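Local coordinates for phosphodiesterase MJ0936 (Methanocaldococcus jannaschii, PDB 2AHD), which belongs to the calcineurin-like phosphoesterase superfamily and folds as two facing mixed beta sheets flanked by helices, at residues G4-T9 / E29-C34; N52-Y57 / F93-G98; V86-L91 / L153-K158. All coordinates share one frame; numbering follows the deposited sequence.

Interaction 1: residues G4-T9 / E29-C34; sequences GIMSDT and ETVIHC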
# COMPACT_ATOMS: atom_id res chain seq x y z
N GLY A 4 5.96 3.30 4.42
CA GLY A 4 5.46 3.84 3.17
C GLY A 4 4.23 3.14 2.62
O GLY A 4 4.11 1.91 2.68
N ILE A 5 3.31 3.93 2.07
CA ILE A 5 2.07 3.40 1.51
C ILE A 5 1.95 3.75 0.02
O ILE A 5 2.25 4.88 -0.39
CB ILE A 5 0.86 3.98 2.23
CG1 ILE A 5 1.08 3.93 3.73
CG2 ILE A 5 -0.38 3.21 1.85
CD1 ILE A 5 -0.03 4.58 4.53
N MET A 6 1.52 2.78 -0.78
CA MET A 6 1.32 3.01 -2.20
C MET A 6 0.16 2.13 -2.66
O MET A 6 -0.37 1.36 -1.86
CB MET A 6 2.63 2.74 -2.99
CG MET A 6 3.11 1.32 -3.05
SD MET A 6 4.80 1.23 -3.62
CE MET A 6 4.73 1.90 -5.15
N SER A 7 -0.27 2.27 -3.91
CA SER A 7 -1.40 1.49 -4.44
C SER A 7 -1.64 1.78 -5.91
O SER A 7 -1.23 2.82 -6.42
CB SER A 7 -2.67 1.81 -3.63
OG SER A 7 -3.78 1.07 -4.07
N ASP A 8 -2.31 0.86 -6.60
CA ASP A 8 -2.63 1.02 -8.02
C ASP A 8 -1.48 1.66 -8.79
O ASP A 8 -1.54 2.85 -9.10
CB ASP A 8 -3.87 1.89 -8.19
CG ASP A 8 -4.94 1.59 -7.18
OD1 ASP A 8 -5.38 0.44 -7.12
OD2 ASP A 8 -5.35 2.51 -6.43
N THR A 9 -0.46 0.89 -9.11
CA THR A 9 0.67 1.42 -9.87
C THR A 9 0.45 1.20 -11.36
O THR A 9 1.00 1.92 -12.20
CB THR A 9 1.96 0.76 -9.44
OG1 THR A 9 1.77 -0.66 -9.41
CG2 THR A 9 2.37 1.26 -8.08
N GLU A 29 10.68 1.61 7.19
CA GLU A 29 11.05 0.27 7.59
C GLU A 29 10.42 -0.73 6.62
O GLU A 29 11.10 -1.63 6.10
CB GLU A 29 10.56 0.00 9.03
CG GLU A 29 9.35 0.84 9.47
CD GLU A 29 8.75 0.42 10.83
OE1 GLU A 29 8.18 -0.69 10.92
OE2 GLU A 29 8.84 1.22 11.80
N THR A 30 9.14 -0.56 6.35
CA THR A 30 8.42 -1.44 5.44
C THR A 30 7.52 -0.62 4.51
O THR A 30 7.31 0.57 4.73
CB THR A 30 7.56 -2.44 6.22
OG1 THR A 30 6.25 -1.90 6.39
CG2 THR A 30 8.15 -2.69 7.60
N VAL A 31 7.00 -1.27 3.46
CA VAL A 31 6.13 -0.60 2.50
C VAL A 31 4.88 -1.40 2.22
O VAL A 31 4.95 -2.60 1.97
CB VAL A 31 6.85 -0.35 1.16
CG1 VAL A 31 5.87 0.23 0.16
CG2 VAL A 31 8.00 0.62 1.34
N ILE A 32 3.73 -0.73 2.27
CA ILE A 32 2.43 -1.34 2.00
C ILE A 32 1.97 -0.96 0.59
O ILE A 32 2.02 0.21 0.22
CB ILE A 32 1.36 -0.85 2.99
CG1 ILE A 32 1.79 -1.13 4.42
CG2 ILE A 32 0.03 -1.52 2.69
CD1 ILE A 32 0.78 -0.67 5.42
N HIS A 33 1.55 -1.94 -0.19
CA HIS A 33 1.08 -1.71 -1.55
C HIS A 33 -0.22 -2.46 -1.63
O HIS A 33 -0.23 -3.68 -1.60
CB HIS A 33 2.09 -2.29 -2.54
CG HIS A 33 1.75 -2.04 -3.98
ND1 HIS A 33 0.54 -2.40 -4.53
CD2 HIS A 33 2.48 -1.52 -4.99
CE1 HIS A 33 0.54 -2.11 -5.81
NE2 HIS A 33 1.71 -1.58 -6.12
N CYS A 34 -1.33 -1.76 -1.71
CA CYS A 34 -2.60 -2.47 -1.72
C CYS A 34 -3.26 -2.63 -3.06
O CYS A 34 -4.23 -3.38 -3.19
CB CYS A 34 -3.59 -1.78 -0.77
SG CYS A 34 -3.20 -0.08 -0.32
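Met6 and His33 are neighbours across strands 3-6 and 30-33, the parallel pair of a beta-alpha-beta unit whose crossover is helix 13-24, within the calcineurin-like fold. With chi1 at 68°, Met6 CG lies between the backbone N and the carbonyl carbon and comes 3.5 Å from His33 CD2, oblique to the ring; the bend at chi3 (-61°) brings CE within 4.1 Å of the same CD2. Met6 SD also reaches Val31 CG1 at 4.1 Å, and this flexible chain fits between the sheet and Ala19 and Phe23 of helix 13-24. In the backbone, Ile32 is gripped twice: its N donates to Gly4 O at 2.7 Å, and its O accepts from Met6 N at 2.8 Å. Gly4 N to Thr30 O and Cys34 N to Met6 O complete the pairing. On the other face, Ile5 and Ile32, beta-branched and suited to strands, pack on Ile117 of the five-stranded sheet. Just past strand 3-6, Ser7 CA lies over one face of the His33 ring, and Phe37 stacks with the ring. Thr9 OG1, also bonded to Asp36 O, sits in the ring plane at its edge, 3.4 Å from His33 NE2 in a weak hydrogen bond.

Interaction 2: residues N52-Y57 / F93-G98; sequences NIIATY and FFITHG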
# COMPACT_ATOMS: atom_id res chain seq x y z
N ASN A 52 10.68 -3.82 3.49
CA ASN A 52 10.03 -5.06 3.10
C ASN A 52 8.62 -4.74 2.62
O ASN A 52 8.15 -3.60 2.76
CB ASN A 52 9.96 -6.03 4.28
CG ASN A 52 9.18 -5.47 5.44
OD1 ASN A 52 9.53 -4.42 5.99
ND2 ASN A 52 8.09 -6.15 5.80
N ILE A 53 7.91 -5.73 2.10
CA ILE A 53 6.58 -5.49 1.55
C ILE A 53 5.40 -6.26 2.12
O ILE A 53 5.48 -7.45 2.41
CB ILE A 53 6.60 -5.71 0.01
CG1 ILE A 53 7.67 -4.83 -0.63
CG2 ILE A 53 5.22 -5.40 -0.57
CD1 ILE A 53 7.87 -5.07 -2.10
N ILE A 54 4.30 -5.53 2.27
CA ILE A 54 3.03 -6.08 2.74
C ILE A 54 2.06 -5.62 1.65
O ILE A 54 1.64 -4.46 1.64
CB ILE A 54 2.57 -5.47 4.09
CG1 ILE A 54 3.70 -5.53 5.12
CG2 ILE A 54 1.36 -6.23 4.61
CD1 ILE A 54 4.86 -4.58 4.83
N ALA A 55 1.74 -6.51 0.72
CA ALA A 55 0.86 -6.16 -0.38
C ALA A 55 -0.46 -6.91 -0.37
O ALA A 55 -0.60 -7.94 0.27
CB ALA A 55 1.59 -6.41 -1.69
N THR A 56 -1.43 -6.38 -1.10
CA THR A 56 -2.74 -6.99 -1.20
C THR A 56 -3.12 -7.08 -2.67
O THR A 56 -2.77 -6.20 -3.46
CB THR A 56 -3.80 -6.16 -0.47
OG1 THR A 56 -3.67 -6.38 0.94
CG2 THR A 56 -5.19 -6.55 -0.91
N TYR A 57 -3.82 -8.15 -3.03
CA TYR A 57 -4.22 -8.36 -4.42
C TYR A 57 -5.28 -7.38 -4.90
O TYR A 57 -6.24 -7.08 -4.19
CB TYR A 57 -4.74 -9.80 -4.61
CG TYR A 57 -3.69 -10.87 -4.46
CD1 TYR A 57 -2.58 -10.90 -5.30
CD2 TYR A 57 -3.79 -11.84 -3.46
CE1 TYR A 57 -1.60 -11.87 -5.16
CE2 TYR A 57 -2.81 -12.83 -3.32
CZ TYR A 57 -1.71 -12.83 -4.17
OH TYR A 57 -0.72 -13.78 -4.01
N PHE A 93 -3.59 -2.64 12.22
CA PHE A 93 -3.80 -2.35 10.81
C PHE A 93 -4.72 -3.34 10.11
O PHE A 93 -4.85 -4.49 10.53
CB PHE A 93 -2.47 -2.37 10.05
CG PHE A 93 -1.57 -1.20 10.32
CD1 PHE A 93 -0.85 -1.11 11.50
CD2 PHE A 93 -1.43 -0.19 9.38
CE1 PHE A 93 0.00 -0.03 11.73
CE2 PHE A 93 -0.58 0.89 9.60
CZ PHE A 93 0.14 0.96 10.78
N PHE A 94 -5.36 -2.87 9.05
CA PHE A 94 -6.20 -3.70 8.19
C PHE A 94 -5.99 -3.16 6.80
O PHE A 94 -6.33 -2.02 6.52
CB PHE A 94 -7.67 -3.63 8.51
CG PHE A 94 -8.49 -4.55 7.65
CD1 PHE A 94 -8.25 -5.92 7.66
CD2 PHE A 94 -9.47 -4.06 6.81
CE1 PHE A 94 -8.98 -6.78 6.85
CE2 PHE A 94 -10.21 -4.92 5.99
CZ PHE A 94 -9.96 -6.28 6.01
N ILE A 95 -5.44 -4.00 5.93
CA ILE A 95 -5.13 -3.61 4.57
C ILE A 95 -5.91 -4.40 3.53
O ILE A 95 -6.12 -5.60 3.69
CB ILE A 95 -3.64 -3.79 4.31
CG1 ILE A 95 -2.85 -3.13 5.43
CG2 ILE A 95 -3.27 -3.20 2.98
CD1 ILE A 95 -1.36 -3.34 5.34
N THR A 96 -6.33 -3.72 2.48
CA THR A 96 -7.08 -4.36 1.41
C THR A 96 -7.24 -3.40 0.24
O THR A 96 -7.36 -2.21 0.44
CB THR A 96 -8.50 -4.83 1.88
OG1 THR A 96 -9.16 -5.51 0.81
CG2 THR A 96 -9.36 -3.64 2.32
N HIS A 97 -7.20 -3.93 -0.97
CA HIS A 97 -7.37 -3.12 -2.17
C HIS A 97 -8.84 -2.76 -2.13
O HIS A 97 -9.66 -3.64 -1.87
CB HIS A 97 -7.07 -3.98 -3.39
CG HIS A 97 -7.26 -3.28 -4.70
ND1 HIS A 97 -6.39 -2.33 -5.16
CD2 HIS A 97 -8.20 -3.43 -5.66
CE1 HIS A 97 -6.78 -1.92 -6.35
NE2 HIS A 97 -7.88 -2.57 -6.68
N GLY A 98 -9.19 -1.49 -2.36
CA GLY A 98 -10.61 -1.11 -2.34
C GLY A 98 -11.54 -2.31 -2.46
O GLY A 98 -12.05 -2.80 -1.46
O HOH W 1 -8.28 -6.73 -1.61
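Thr56 turns toward Ile95 and His97 across the interface between the two facing sheets of this calcineurin-like fold. Strand 52-56 belongs to one sheet and strand 91-96 to the other; the axes of 52-56 and 93-96 run 53° apart and approach to 6.9 Å, so side chains rather than backbone pairing fill the interface. Thr56 works with both branches. Its CG2, anti to the backbone N, rests 3.3 Å from His97 N and also faces Thr96 CA, while OG1 stands 3.8 Å from Ile95 CG2 and makes a weak hydrogen bond to Asp81 O. A threonine suits this position because one small side chain offers a methyl to the opposite backbone and a hydroxyl to the neighbouring strand 79-81 of its own sheet. Ile95 is purely apolar: its CD1 meets Ile54 CG2 at 4.0 Å, the two side chains crossing at about a right angle, and it also packs on Ile32. His97 brings CB to within 3.3 Å of Tyr57 O, and the end of its side chain leads away from 52-57; ND1 and NE2 make weak hydrogen bonds to Cys34 O and Asn59 OD1. Water 1 is hydrogen-bonded to Thr96 OG1 (2.8 Å) and makes only a weak bond to Tyr57 O. The contact is thus oily at its isoleucine end, while toward His97 polar groups and one water join the carbon contacts.

Interaction 3: residues V86-L91 / L153-K158; sequences VEIDDL and LDTEKK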
# COMPACT_ATOMS: atom_id res chain seq x y z
N VAL A 86 -2.79 -6.88 10.75
CA VAL A 86 -1.51 -6.87 11.46
C VAL A 86 -1.41 -5.76 12.49
O VAL A 86 -2.37 -5.02 12.73
CB VAL A 86 -0.33 -6.70 10.50
CG1 VAL A 86 -0.32 -7.80 9.47
CG2 VAL A 86 -0.39 -5.34 9.83
N GLU A 87 -0.22 -5.64 13.08
CA GLU A 87 0.06 -4.60 14.06
C GLU A 87 1.50 -4.14 13.93
O GLU A 87 2.38 -4.92 13.60
CB GLU A 87 -0.18 -5.08 15.49
CG GLU A 87 0.43 -4.14 16.55
CD GLU A 87 0.11 -4.52 17.99
OE1 GLU A 87 0.76 -3.95 18.90
OE2 GLU A 87 -0.78 -5.37 18.22
N ILE A 88 1.73 -2.86 14.19
CA ILE A 88 3.06 -2.30 14.13
C ILE A 88 3.04 -1.10 15.07
O ILE A 88 2.07 -0.35 15.08
CB ILE A 88 3.43 -1.81 12.71
CG1 ILE A 88 3.32 -2.96 11.70
CG2 ILE A 88 4.84 -1.24 12.71
CD1 ILE A 88 1.92 -3.17 11.14
N ASP A 89 4.10 -0.94 15.85
CA ASP A 89 4.16 0.18 16.79
C ASP A 89 2.89 0.26 17.62
O ASP A 89 2.35 1.34 17.86
CB ASP A 89 4.34 1.49 16.02
CG ASP A 89 5.80 1.84 15.82
OD1 ASP A 89 6.37 2.48 16.73
OD2 ASP A 89 6.37 1.48 14.77
N ASP A 90 2.41 -0.91 18.05
CA ASP A 90 1.21 -1.01 18.88
C ASP A 90 -0.09 -0.73 18.13
O ASP A 90 -1.17 -0.92 18.68
CB ASP A 90 1.31 -0.05 20.08
CG ASP A 90 2.38 -0.47 21.08
OD1 ASP A 90 2.25 -1.56 21.67
OD2 ASP A 90 3.35 0.31 21.27
N LEU A 91 0.02 -0.30 16.87
CA LEU A 91 -1.15 0.03 16.06
C LEU A 91 -1.73 -1.16 15.32
O LEU A 91 -0.99 -2.00 14.81
CB LEU A 91 -0.79 1.12 15.06
CG LEU A 91 -0.41 2.44 15.72
CD1 LEU A 91 0.26 3.37 14.71
CD2 LEU A 91 -1.67 3.07 16.31
N LEU A 153 3.55 7.18 6.44
CA LEU A 153 2.94 7.23 7.76
C LEU A 153 3.96 7.15 8.89
O LEU A 153 4.93 6.40 8.82
CB LEU A 153 1.94 6.10 7.93
CG LEU A 153 1.23 6.06 9.28
CD1 LEU A 153 0.52 7.37 9.51
CD2 LEU A 153 0.25 4.93 9.31
N ASP A 154 3.71 7.93 9.94
CA ASP A 154 4.58 7.96 11.10
C ASP A 154 3.94 7.14 12.22
O ASP A 154 3.22 7.67 13.06
CB ASP A 154 4.76 9.41 11.56
CG ASP A 154 5.89 9.58 12.55
OD1 ASP A 154 7.03 9.20 12.19
OD2 ASP A 154 5.66 10.09 13.67
N THR A 155 4.20 5.83 12.22
CA THR A 155 3.64 4.94 13.23
C THR A 155 3.94 5.48 14.62
O THR A 155 3.26 5.16 15.60
CB THR A 155 4.23 3.52 13.11
OG1 THR A 155 5.66 3.60 13.04
CG2 THR A 155 3.69 2.81 11.87
N GLU A 156 4.96 6.31 14.67
CA GLU A 156 5.40 6.93 15.91
C GLU A 156 4.35 7.93 16.41
O GLU A 156 3.51 7.59 17.25
CB GLU A 156 6.74 7.64 15.67
CG GLU A 156 7.78 6.77 14.94
CD GLU A 156 7.61 6.73 13.41
OE1 GLU A 156 8.44 7.34 12.70
OE2 GLU A 156 6.66 6.08 12.91
N LYS A 157 4.40 9.14 15.87
CA LYS A 157 3.48 10.21 16.26
C LYS A 157 2.15 10.19 15.48
O LYS A 157 1.34 11.10 15.62
CB LYS A 157 4.16 11.56 16.06
CG LYS A 157 5.68 11.53 16.24
CD LYS A 157 6.32 12.90 15.96
CE LYS A 157 5.90 13.96 16.99
NZ LYS A 157 6.62 15.26 16.81
N LYS A 158 1.94 9.16 14.66
CA LYS A 158 0.72 9.02 13.85
C LYS A 158 0.51 10.12 12.80
O LYS A 158 -0.62 10.55 12.57
CB LYS A 158 -0.52 8.97 14.75
CG LYS A 158 -0.77 7.63 15.42
CD LYS A 158 -2.18 7.12 15.11
CE LYS A 158 -3.26 8.13 15.47
NZ LYS A 158 -4.63 7.66 15.13
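Asp89 and Thr155 face each other where two turns meet at the edge of the fold. One is the type I' turn from Ile88 to Leu91, which closes the beta hairpin of strands 83-88 and 91-96; the other joins strand 149-154 to strand 159-164 in the six-stranded sheet. The polar contacts centre on the Thr155 hydroxyl. Asp89 OD2 comes 2.8 Å from Thr155 OG1, the two side chains crossing at about a right angle. Glu156 OE2 is also near that OG1, but the placement of this carboxylate is doubtful, and which acceptor receives the single hydroxyl proton remains unsettled. Van der Waals packing flanks this point. The methyl Leu91 CD1 rests on a backbone carbonyl, 3.6 Å from Thr155 O. The apolar pairs are Ile88 CG2 with Thr155 CG2 and Leu91 CD2 with the aliphatic CD of Lys158, the latter at 4.3 Å; a lysine suits a surface site, covering a leucine with its methylenes while its amine lies farther out. Backbone bonds shape the hairpin turn. Ile88 and Leu91 exchange hydrogen bonds in both directions, and Asp89 and Asp90 take the positive phi values (51° and 72°) that a type I' turn requires. In the other turn a side-chain-to-backbone bond does this work: Asp154 OD2 accepts from Lys157 N at 2.7 Å, an Asx motif in which the donor comes from above the carboxylate plane. Glu29 brings a second carboxylate close to that of Asp89, so each would be expected to make ionisation of the other somewhat harder.

All three contacts fall within the calcineurin-like phosphoesterase domain. Interaction 1 lies about 3 Å from the chain's centre and pairs neighbouring strands within the six-stranded sheet. Interactions 2 and 3 instead span from that sheet to the five-stranded one. The centres of interactions 1 and 2 are about 8 Å apart, with strands 30-33 and 52-56 adjacent and probably hydrogen-bonded; interaction 3 lies about 15 Å from each of the others, at the surface. Along the chain, interaction 1 closes before the others open, while the segments of interactions 2 and 3 alternate. Strands 83-88 and 91-96 tie them together: Phe93, from a segment of interaction 2, packs on Ile88, Leu153 and Thr155 of interaction 3.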